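Local coordinates for protein Lic11098 (Leptospira interrogans serogroup Icterohaemorrhagiae serovar copenhageni, PDB 4U08) that is of unknown function but, as a leucine-rich repeat protein of a human pathogen, may act as a virulence factor, at residues L232-N235 / K236-L239. Sequence-based numbering, arbitrary orientation.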
ATOM      1  N   LEU A 232      -5.038  -6.322  -0.156  1.00 25.69           N
ATOM      2  CA  LEU A 232      -4.186  -6.929   0.850  1.00 26.37           C
ATOM      3  C   LEU A 232      -2.841  -7.233   0.191  1.00 30.93           C
ATOM      4  O   LEU A 232      -2.762  -8.138  -0.652  1.00 26.68           O
ATOM      5  CB  LEU A 232      -4.874  -8.189   1.426  1.00 26.05           C
ATOM      6  CG  LEU A 232      -4.113  -8.994   2.520  1.00 29.45           C
ATOM      7  CD1 LEU A 232      -3.636  -8.079   3.674  1.00 28.60           C
ATOM      8  CD2 LEU A 232      -4.975 -10.120   3.062  1.00 31.67           C
ATOM      9  N   LEU A 233      -1.792  -6.448   0.539  1.00 27.47           N
ATOM     10  CA  LEU A 233      -0.478  -6.628  -0.077  1.00 27.74           C
ATOM     11  C   LEU A 233       0.476  -7.281   0.904  1.00 31.38           C
ATOM     12  O   LEU A 233       0.910  -6.644   1.871  1.00 31.23           O
ATOM     13  CB  LEU A 233       0.090  -5.313  -0.606  1.00 28.82           C
ATOM     14  CG  LEU A 233      -0.819  -4.418  -1.470  1.00 37.62           C
ATOM     15  CD1 LEU A 233       0.001  -3.289  -2.084  1.00 39.55           C
ATOM     16  CD2 LEU A 233      -1.537  -5.206  -2.603  1.00 38.17           C
ATOM     17  N   LEU A 234       0.773  -8.558   0.664  1.00 27.21           N
ATOM     18  CA  LEU A 234       1.623  -9.396   1.520  1.00 26.70           C
ATOM     19  C   LEU A 234       2.906  -9.872   0.848  1.00 33.15           C
ATOM     20  O   LEU A 234       3.540 -10.814   1.335  1.00 32.50           O
ATOM     21  CB  LEU A 234       0.813 -10.574   2.053  1.00 26.21           C
ATOM     22  CG  LEU A 234      -0.227 -10.219   3.122  1.00 29.49           C
ATOM     23  CD1 LEU A 234      -1.315 -11.259   3.188  1.00 27.48           C
ATOM     24  CD2 LEU A 234       0.432 -10.020   4.482  1.00 31.13           C
ATOM     25  N   ASN A 235       3.327  -9.183  -0.236  1.00 32.21           N
ATOM     26  CA  ASN A 235       4.555  -9.524  -0.968  1.00 33.29           C
ATOM     27  C   ASN A 235       5.752  -9.603  -0.053  1.00 37.09           C
ATOM     28  O   ASN A 235       5.887  -8.776   0.856  1.00 37.79           O
ATOM     29  CB  ASN A 235       4.911  -8.458  -1.999  1.00 35.16           C
ATOM     30  CG  ASN A 235       3.904  -8.185  -3.063  1.00 53.71           C
ATOM     31  OD1 ASN A 235       3.981  -7.151  -3.718  1.00 53.13           O
ATOM     32  ND2 ASN A 235       3.003  -9.126  -3.318  1.00 41.70           N
ATOM     33  N   LYS A 236       6.659 -10.546  -0.339  1.00 32.56           N
ATOM     34  CA  LYS A 236       7.942 -10.656   0.366  1.00 32.55           C
ATOM     35  C   LYS A 236       7.798 -10.773   1.899  1.00 38.23           C
ATOM     36  O   LYS A 236       8.333  -9.967   2.646  1.00 39.83           O
ATOM     37  CB  LYS A 236       8.892  -9.519  -0.035  1.00 34.82           C
ATOM     38  CG  LYS A 236       9.352  -9.595  -1.490  1.00 48.17           C
ATOM     39  CD  LYS A 236      10.275  -8.455  -1.856  1.00 58.54           C
ATOM     40  CE  LYS A 236      10.807  -8.642  -3.260  1.00 75.66           C
ATOM     41  NZ  LYS A 236      11.548  -7.449  -3.743  1.00 89.05           N
ATOM     42  N   ASN A 237       7.059 -11.774   2.336  1.00 33.68           N
ATOM     43  CA  ASN A 237       6.948 -12.163   3.738  1.00 34.94           C
ATOM     44  C   ASN A 237       7.416 -13.633   3.789  1.00 40.62           C
ATOM     45  O   ASN A 237       8.028 -14.094   2.823  1.00 41.34           O
ATOM     46  CB  ASN A 237       5.527 -11.964   4.277  1.00 29.89           C
ATOM     47  CG  ASN A 237       5.293 -10.542   4.704  1.00 40.51           C
ATOM     48  OD1 ASN A 237       5.677 -10.141   5.797  1.00 35.52           O
ATOM     49  ND2 ASN A 237       4.679  -9.736   3.858  1.00 28.14           N
ATOM     50  N   LYS A 238       7.083 -14.377   4.845  1.00 37.50           N
ATOM     51  CA  LYS A 238       7.492 -15.781   5.016  1.00 36.79           C
ATOM     52  C   LYS A 238       6.290 -16.668   5.266  1.00 37.84           C
ATOM     53  O   LYS A 238       6.406 -17.667   5.971  1.00 36.52           O
ATOM     54  CB  LYS A 238       8.492 -15.900   6.193  1.00 38.95           C
ATOM     55  CG  LYS A 238       9.813 -15.187   5.975  1.00 44.95           C
ATOM     56  CD  LYS A 238      10.687 -15.290   7.223  1.00 63.37           C
ATOM     57  CE  LYS A 238      12.109 -14.823   6.990  1.00 83.15           C
ATOM     58  NZ  LYS A 238      12.209 -13.340   6.878  1.00 97.33           N
ATOM     59  N   LEU A 239       5.115 -16.311   4.695  1.00 33.93           N
ATOM     60  CA  LEU A 239       3.890 -17.077   4.879  1.00 32.99           C
ATOM     61  C   LEU A 239       3.994 -18.460   4.326  1.00 37.34           C
ATOM     62  O   LEU A 239       4.370 -18.650   3.165  1.00 34.74           O
ATOM     63  CB  LEU A 239       2.649 -16.362   4.295  1.00 33.28           C
ATOM     64  CG  LEU A 239       2.376 -14.941   4.823  1.00 37.96           C
ATOM     65  CD1 LEU A 239       1.366 -14.222   3.946  1.00 38.93           C
ATOM     66  CD2 LEU A 239       1.895 -14.970   6.258  1.00 37.58           C
TER
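Asn237 reaches back to the main chain of Leu234 just beyond strand 231-233, in the turn of a leucine-rich repeat where the asparagine ladder runs through the solenoid. Its ND2 donates to Leu234 O over 3.0 Å, nearly straight at 172°. With CG anti to its own carbonyl carbon (chi1 -83°), the amide is turned back so that the oxygen lies almost in its plane, whereas the nitrogen stands well above the carbonyl plane of Leu234. That same ND2 also bonds Leu211 O, just after strand 208-210, and OD1 accepts from Leu216 N; Leu234 O in turn receives ND2 of Asn260, beyond strand 254-256. Asparagine suits this buried position because one short, flat amide both donates and accepts, serving main-chain groups of its own loop and of the loop that follows strand 208-210. Lys236 makes the bend with a left-handed backbone, and its long charged chain suits an exposed place, leading away while CB sits against the carbonyl of Asn235. The Asn235 side chain packs on Lys256 of the neighbouring strand 254-256 and on Tyr258. Leucines supply the apolar interior beneath the turn: Leu234 and Leu239 cross at about a right angle, and CD1 of Leu239 lies 4.1 Å from both CD1 and CB of Leu234.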